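Local coordinates for glycosyl hydrolases family 2, sugar binding domain protein (Bacteroides uniformis str. 3978 T3 ii, PDB 6D1P), which probably hydrolyses beta-glucuronides as a glycoside hydrolase family 2 beta-glucuronidase of a human gut bacterium, at residues I45-M49 with Y121-T125; K620-Y626 with I643-C649. All blocks are in the same frame, centred on the assembly; numbering follows the deposited sequence.

Contact 1. Residues I45-M49 with Y121-T125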
loop_
_atom_site.group_PDB
_atom_site.type_symbol
_atom_site.label_atom_id
_atom_site.label_comp_id
_atom_site.label_asym_id
_atom_site.label_seq_id
_atom_site.Cartn_x
_atom_site.Cartn_y
_atom_site.Cartn_z
ATOM N N ILE A 45 -6.412 -15.470 12.376
ATOM C CA ILE A 45 -7.308 -16.215 11.494
ATOM C C ILE A 45 -8.746 -16.077 11.980
ATOM O O ILE A 45 -9.691 -16.095 11.175
ATOM C CB ILE A 45 -6.868 -17.690 11.377
ATOM C CG1 ILE A 45 -7.762 -18.446 10.399
ATOM C CG2 ILE A 45 -6.897 -18.393 12.727
ATOM C CD1 ILE A 45 -7.877 -17.808 9.038
ATOM N N TRP A 46 -8.939 -15.894 13.295
ATOM C CA TRP A 46 -10.282 -15.639 13.802
ATOM C C TRP A 46 -10.856 -14.367 13.198
ATOM O O TRP A 46 -12.015 -14.346 12.760
ATOM C CB TRP A 46 -10.281 -15.552 15.327
ATOM C CG TRP A 46 -11.590 -15.050 15.879
ATOM C CD1 TRP A 46 -11.789 -13.922 16.625
ATOM C CD2 TRP A 46 -12.889 -15.635 15.685
ATOM N NE1 TRP A 46 -13.130 -13.772 16.914
ATOM C CE2 TRP A 46 -13.823 -14.812 16.355
ATOM C CE3 TRP A 46 -13.350 -16.777 15.019
ATOM C CZ2 TRP A 46 -15.189 -15.096 16.381
ATOM C CZ3 TRP A 46 -14.703 -17.057 15.041
ATOM C CH2 TRP A 46 -15.614 -16.214 15.718
ATOM N N GLU A 47 -10.049 -13.302 13.146
ATOM C CA GLU A 47 -10.516 -12.050 12.567
ATOM C C GLU A 47 -10.914 -12.219 11.102
ATOM O O GLU A 47 -11.786 -11.494 10.604
ATOM C CB GLU A 47 -9.440 -10.973 12.714
ATOM C CG GLU A 47 -10.018 -9.565 12.696
ATOM C CD GLU A 47 -8.958 -8.482 12.615
ATOM O OE1 GLU A 47 -8.072 -8.573 11.724
ATOM O OE2 GLU A 47 -9.018 -7.535 13.442
ATOM N N VAL A 48 -10.301 -13.172 10.400
ATOM C CA VAL A 48 -10.688 -13.437 9.017
ATOM C C VAL A 48 -12.014 -14.175 8.977
ATOM O O VAL A 48 -12.829 -13.965 8.072
ATOM C CB VAL A 48 -9.576 -14.236 8.309
ATOM C CG1 VAL A 48 -10.018 -14.727 6.903
ATOM C CG2 VAL A 48 -8.301 -13.413 8.230
ATOM N N MET A 49 -12.242 -15.041 9.952
ATOM C CA MET A 49 -13.371 -15.957 9.951
ATOM C C MET A 49 -14.579 -15.429 10.717
ATOM O O MET A 49 -15.682 -15.950 10.531
ATOM C CB MET A 49 -12.928 -17.300 10.550
ATOM C CG MET A 49 -11.953 -18.082 9.659
ATOM S SD MET A 49 -12.828 -18.557 8.178
ATOM C CE MET A 49 -11.541 -19.273 7.153
ATOM N N TYR A 121 -5.921 -22.317 5.239
ATOM C CA TYR A 121 -6.740 -22.513 6.425
ATOM C C TYR A 121 -8.112 -23.038 6.042
ATOM O O TYR A 121 -8.739 -22.521 5.117
ATOM C CB TYR A 121 -6.909 -21.210 7.202
ATOM C CG TYR A 121 -5.637 -20.626 7.759
ATOM C CD1 TYR A 121 -4.754 -19.910 6.950
ATOM C CD2 TYR A 121 -5.337 -20.752 9.111
ATOM C CE1 TYR A 121 -3.592 -19.357 7.481
ATOM C CE2 TYR A 121 -4.180 -20.211 9.645
ATOM C CZ TYR A 121 -3.310 -19.516 8.836
ATOM O OH TYR A 121 -2.166 -18.979 9.393
ATOM N N VAL A 122 -8.562 -24.073 6.744
ATOM C CA VAL A 122 -9.971 -24.446 6.826
ATOM C C VAL A 122 -10.506 -23.867 8.132
ATOM O O VAL A 122 -10.013 -24.209 9.218
ATOM C CB VAL A 122 -10.153 -25.972 6.795
ATOM C CG1 VAL A 122 -11.592 -26.346 7.186
ATOM C CG2 VAL A 122 -9.777 -26.556 5.434
ATOM N N TYR A 123 -11.505 -22.996 8.038
ATOM C CA TYR A 123 -11.956 -22.240 9.203
ATOM C C TYR A 123 -10.746 -21.703 9.976
ATOM O O TYR A 123 -9.936 -20.970 9.403
ATOM C CB TYR A 123 -12.865 -23.105 10.081
ATOM C CG TYR A 123 -13.615 -22.327 11.139
ATOM C CD1 TYR A 123 -13.642 -22.768 12.455
ATOM C CD2 TYR A 123 -14.275 -21.140 10.825
ATOM C CE1 TYR A 123 -14.315 -22.054 13.441
ATOM C CE2 TYR A 123 -14.955 -20.423 11.798
ATOM C CZ TYR A 123 -14.970 -20.887 13.114
ATOM O OH TYR A 123 -15.637 -20.187 14.097
ATOM N N THR A 124 -10.570 -22.073 11.247
ATOM C CA THR A 124 -9.501 -21.499 12.053
ATOM C C THR A 124 -8.297 -22.412 12.185
ATOM O O THR A 124 -7.466 -22.198 13.071
ATOM C CB THR A 124 -10.007 -21.143 13.448
ATOM O OG1 THR A 124 -10.350 -22.349 14.141
ATOM C CG2 THR A 124 -11.211 -20.242 13.349
ATOM N N THR A 125 -8.184 -23.413 11.330
ATOM C CA THR A 125 -7.148 -24.426 11.430
ATOM C C THR A 125 -6.225 -24.306 10.223
ATOM O O THR A 125 -6.687 -24.381 9.078
ATOM C CB THR A 125 -7.776 -25.818 11.489
ATOM O OG1 THR A 125 -8.727 -25.862 12.556
ATOM C CG2 THR A 125 -6.704 -26.879 11.721
#
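A short helix, 45-49, packs against a beta-hairpin turn in the sugar-binding domain of this family 2 enzyme. The hairpin joins strands 117-122 and 125-131 through a type II' turn from V122 to T125. V122 and T125 close it with two backbone hydrogen bonds, V122 N to T125 O (3.0 Å) and T125 N to V122 O (2.9 Å). No hydrogen bond links helix and hairpin, so the contact rests on packing.

Y123, I45 and M49 bury the most surface. I45 points at the hairpin and packs over the Y121 ring. I45 CD1 lies over one face of that ring in a CH-pi contact, 4.2 Å from the centroid. Y123 sits at the turn. Its CA-to-CB bond leads away from the helix, but its ring returns to meet W46 and M49, and it also meets the ring of F148. M49 SD makes an oblique Met-aromatic contact with this ring, 5.2 Å from the centroid. W46 also packs on D434 of the second subunit, so the contact borders the dimer interface. On the M49 side, the methyl carbon M49 CE comes to 3.2 Å from Y123 O.

Contact 2. Residues K620-Y626 with I643-C649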
loop_
_atom_site.group_PDB
_atom_site.type_symbol
_atom_site.label_atom_id
_atom_site.label_comp_id
_atom_site.label_asym_id
_atom_site.label_seq_id
_atom_site.Cartn_x
_atom_site.Cartn_y
_atom_site.Cartn_z
ATOM N N LYS A 620 5.848 -19.982 -43.024
ATOM C CA LYS A 620 4.609 -19.508 -43.619
ATOM C C LYS A 620 4.848 -18.195 -44.356
ATOM O O LYS A 620 5.331 -17.229 -43.742
ATOM C CB LYS A 620 3.534 -19.310 -42.565
ATOM C CG LYS A 620 2.179 -19.102 -43.188
ATOM C CD LYS A 620 1.224 -18.281 -42.358
ATOM C CE LYS A 620 -0.123 -18.249 -43.068
ATOM N NZ LYS A 620 -1.069 -17.360 -42.397
ATOM N N PRO A 621 4.515 -18.108 -45.645
ATOM C CA PRO A 621 4.821 -16.895 -46.407
ATOM C C PRO A 621 4.247 -15.648 -45.747
ATOM O O PRO A 621 3.101 -15.631 -45.294
ATOM C CB PRO A 621 4.179 -17.171 -47.769
ATOM C CG PRO A 621 4.208 -18.662 -47.884
ATOM C CD PRO A 621 3.984 -19.185 -46.496
ATOM N N MET A 622 5.075 -14.610 -45.674
ATOM C CA MET A 622 4.699 -13.346 -45.072
ATOM C C MET A 622 5.519 -12.256 -45.734
ATOM O O MET A 622 6.516 -12.520 -46.415
ATOM C CB MET A 622 4.902 -13.337 -43.544
ATOM C CG MET A 622 6.324 -13.722 -43.075
ATOM S SD MET A 622 7.546 -12.404 -43.285
ATOM C CE MET A 622 7.033 -11.227 -42.041
ATOM N N LEU A 623 5.084 -11.027 -45.507
ATOM C CA LEU A 623 5.650 -9.830 -46.101
ATOM C C LEU A 623 5.306 -8.681 -45.161
ATOM O O LEU A 623 4.134 -8.518 -44.806
ATOM C CB LEU A 623 5.058 -9.601 -47.497
ATOM C CG LEU A 623 5.436 -8.373 -48.316
ATOM C CD1 LEU A 623 6.874 -8.468 -48.777
ATOM C CD2 LEU A 623 4.504 -8.248 -49.522
ATOM N N HIS A 624 6.309 -7.912 -44.731
ATOM C CA HIS A 624 6.085 -6.797 -43.810
ATOM C C HIS A 624 7.003 -5.657 -44.199
ATOM O O HIS A 624 8.222 -5.756 -44.037
ATOM C CB HIS A 624 6.330 -7.187 -42.345
ATOM C CG HIS A 624 6.110 -6.058 -41.366
ATOM N ND1 HIS A 624 4.922 -5.876 -40.682
ATOM C CD2 HIS A 624 6.923 -5.049 -40.972
ATOM C CE1 HIS A 624 5.019 -4.814 -39.902
ATOM N NE2 HIS A 624 6.221 -4.290 -40.063
ATOM N N ILE A 625 6.417 -4.574 -44.691
ATOM C CA ILE A 625 7.171 -3.351 -44.896
ATOM C C ILE A 625 7.478 -2.744 -43.540
ATOM O O ILE A 625 6.578 -2.543 -42.716
ATOM C CB ILE A 625 6.373 -2.371 -45.760
ATOM C CG1 ILE A 625 5.966 -3.038 -47.085
ATOM C CG2 ILE A 625 7.164 -1.089 -45.955
ATOM C CD1 ILE A 625 4.836 -2.312 -47.812
ATOM N N TYR A 626 8.746 -2.445 -43.298
ATOM C CA TYR A 626 9.105 -1.813 -42.045
ATOM C C TYR A 626 8.621 -0.367 -42.051
ATOM O O TYR A 626 9.021 0.428 -42.908
ATOM C CB TYR A 626 10.614 -1.903 -41.804
ATOM C CG TYR A 626 11.080 -1.012 -40.684
ATOM C CD1 TYR A 626 10.412 -0.989 -39.455
ATOM C CD2 TYR A 626 12.169 -0.167 -40.851
ATOM C CE1 TYR A 626 10.831 -0.149 -38.432
ATOM C CE2 TYR A 626 12.596 0.663 -39.835
ATOM C CZ TYR A 626 11.926 0.664 -38.630
ATOM O OH TYR A 626 12.350 1.503 -37.625
ATOM N N ILE A 643 13.898 2.139 -47.607
ATOM C CA ILE A 643 12.748 1.347 -47.184
ATOM C C ILE A 643 13.212 -0.099 -47.076
ATOM O O ILE A 643 13.760 -0.650 -48.037
ATOM C CB ILE A 643 11.565 1.462 -48.173
ATOM C CG1 ILE A 643 10.940 2.845 -48.147
ATOM C CG2 ILE A 643 10.486 0.424 -47.889
ATOM C CD1 ILE A 643 11.578 3.821 -49.101
ATOM N N LEU A 644 13.010 -0.710 -45.913
ATOM C CA LEU A 644 13.360 -2.110 -45.706
ATOM C C LEU A 644 12.094 -2.950 -45.649
ATOM O O LEU A 644 11.061 -2.511 -45.147
ATOM C CB LEU A 644 14.158 -2.307 -44.410
ATOM C CG LEU A 644 15.292 -1.322 -44.120
ATOM C CD1 LEU A 644 15.782 -1.428 -42.644
ATOM C CD2 LEU A 644 16.438 -1.493 -45.106
ATOM N N VAL A 645 12.175 -4.171 -46.145
ATOM C CA VAL A 645 11.036 -5.073 -46.109
ATOM C C VAL A 645 11.486 -6.383 -45.500
ATOM O O VAL A 645 12.561 -6.897 -45.833
ATOM C CB VAL A 645 10.437 -5.302 -47.507
ATOM C CG1 VAL A 645 9.317 -6.302 -47.416
ATOM C CG2 VAL A 645 9.923 -3.991 -48.082
ATOM N N TYR A 646 10.676 -6.929 -44.613
ATOM C CA TYR A 646 11.016 -8.189 -43.970
ATOM C C TYR A 646 10.024 -9.230 -44.473
ATOM O O TYR A 646 8.852 -9.241 -44.085
ATOM C CB TYR A 646 11.071 -8.037 -42.440
ATOM C CG TYR A 646 12.348 -7.301 -42.081
ATOM C CD1 TYR A 646 13.547 -8.003 -41.872
ATOM C CD2 TYR A 646 12.391 -5.905 -42.059
ATOM C CE1 TYR A 646 14.737 -7.332 -41.599
ATOM C CE2 TYR A 646 13.573 -5.229 -41.796
ATOM C CZ TYR A 646 14.746 -5.955 -41.577
ATOM O OH TYR A 646 15.914 -5.286 -41.321
ATOM N N SER A 647 10.508 -10.088 -45.369
ATOM C CA SER A 647 9.701 -11.141 -45.953
ATOM C C SER A 647 10.545 -12.401 -46.079
ATOM O O SER A 647 11.763 -12.328 -46.261
ATOM C CB SER A 647 9.155 -10.700 -47.325
ATOM O OG SER A 647 8.638 -11.802 -48.052
ATOM N N ASN A 648 9.890 -13.558 -45.953
ATOM C CA ASN A 648 10.462 -14.838 -46.340
ATOM C C ASN A 648 10.049 -15.259 -47.752
ATOM O O ASN A 648 10.236 -16.426 -48.115
ATOM C CB ASN A 648 10.063 -15.928 -45.343
ATOM C CG ASN A 648 8.569 -15.977 -45.112
ATOM O OD1 ASN A 648 7.808 -15.177 -45.683
ATOM N ND2 ASN A 648 8.135 -16.913 -44.281
ATOM N N CYS A 649 9.450 -14.352 -48.531
ATOM C CA CYS A 649 9.117 -14.658 -49.918
ATOM C C CYS A 649 10.376 -14.562 -50.780
ATOM O O CYS A 649 11.194 -13.656 -50.576
ATOM C CB CYS A 649 8.044 -13.697 -50.451
ATOM S SG CYS A 649 6.335 -14.002 -49.859
HETATM O O HOH W 1 11.727 1.037 -43.884
#
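I643 opens the segment with an apolar contact, I643 CG2 4.1 Å from I625 CG2. L644 O accepts a hydrogen bond from Y626 N (3.0 Å). L644 N donates to a water (3.0 Å), which in turn donates to Y626 O (2.9 Å). V645 faces I625 in a non-hydrogen-bonded antiparallel pair, and V645 CG1 lies 3.5 Å from L623 CD1. Y646 pairs with H624. Y646 N donates to H624 O (2.8 Å), and the return bond from H624 N to Y646 O (2.9 Å) is weak.

These strands belong to a three-stranded antiparallel sheet, with 641-647 in the middle, consistent with the immunoglobulin-like E-set fold assigned to the DUF4982 family. The side of L623 and I625 packs on A691 of strand 685-695. The side of H624 and Y646 faces helices 550-564 and 609-617, and Y646 OH is hydrogen-bonded to D558.

S647 OG accepts from C649 N (2.7 Å), which makes an ST turn, and also donates to M622 O (2.8 Å). N648 hydrogen-bonds to 620-622 through its side-chain amide: N648 ND2 donates to K620 O (2.9 Å), and N648 OD1 accepts from M622 N (2.8 Å). C649 SG lies 4.4 Å from P621 CB.

The two contacts are on opposite sides of the chain's centre. Their own centres are 60 Å apart, their nearest atoms are about 48 Å apart, and they do not touch. Along the chain, contact 1 closes before contact 2 opens. In family 2 enzymes the TIM barrel carries the active site. Contact 1 lies near the surface, its centre 35 Å from the chain centre, and meets the second subunit. The side chain of W46 there is about 4 Å from a bound sodium ion. The centre of contact 2 is 26 Å from the chain centre. It is buried within its own chain, where it meets barrel-region helices; no other subunit touches it.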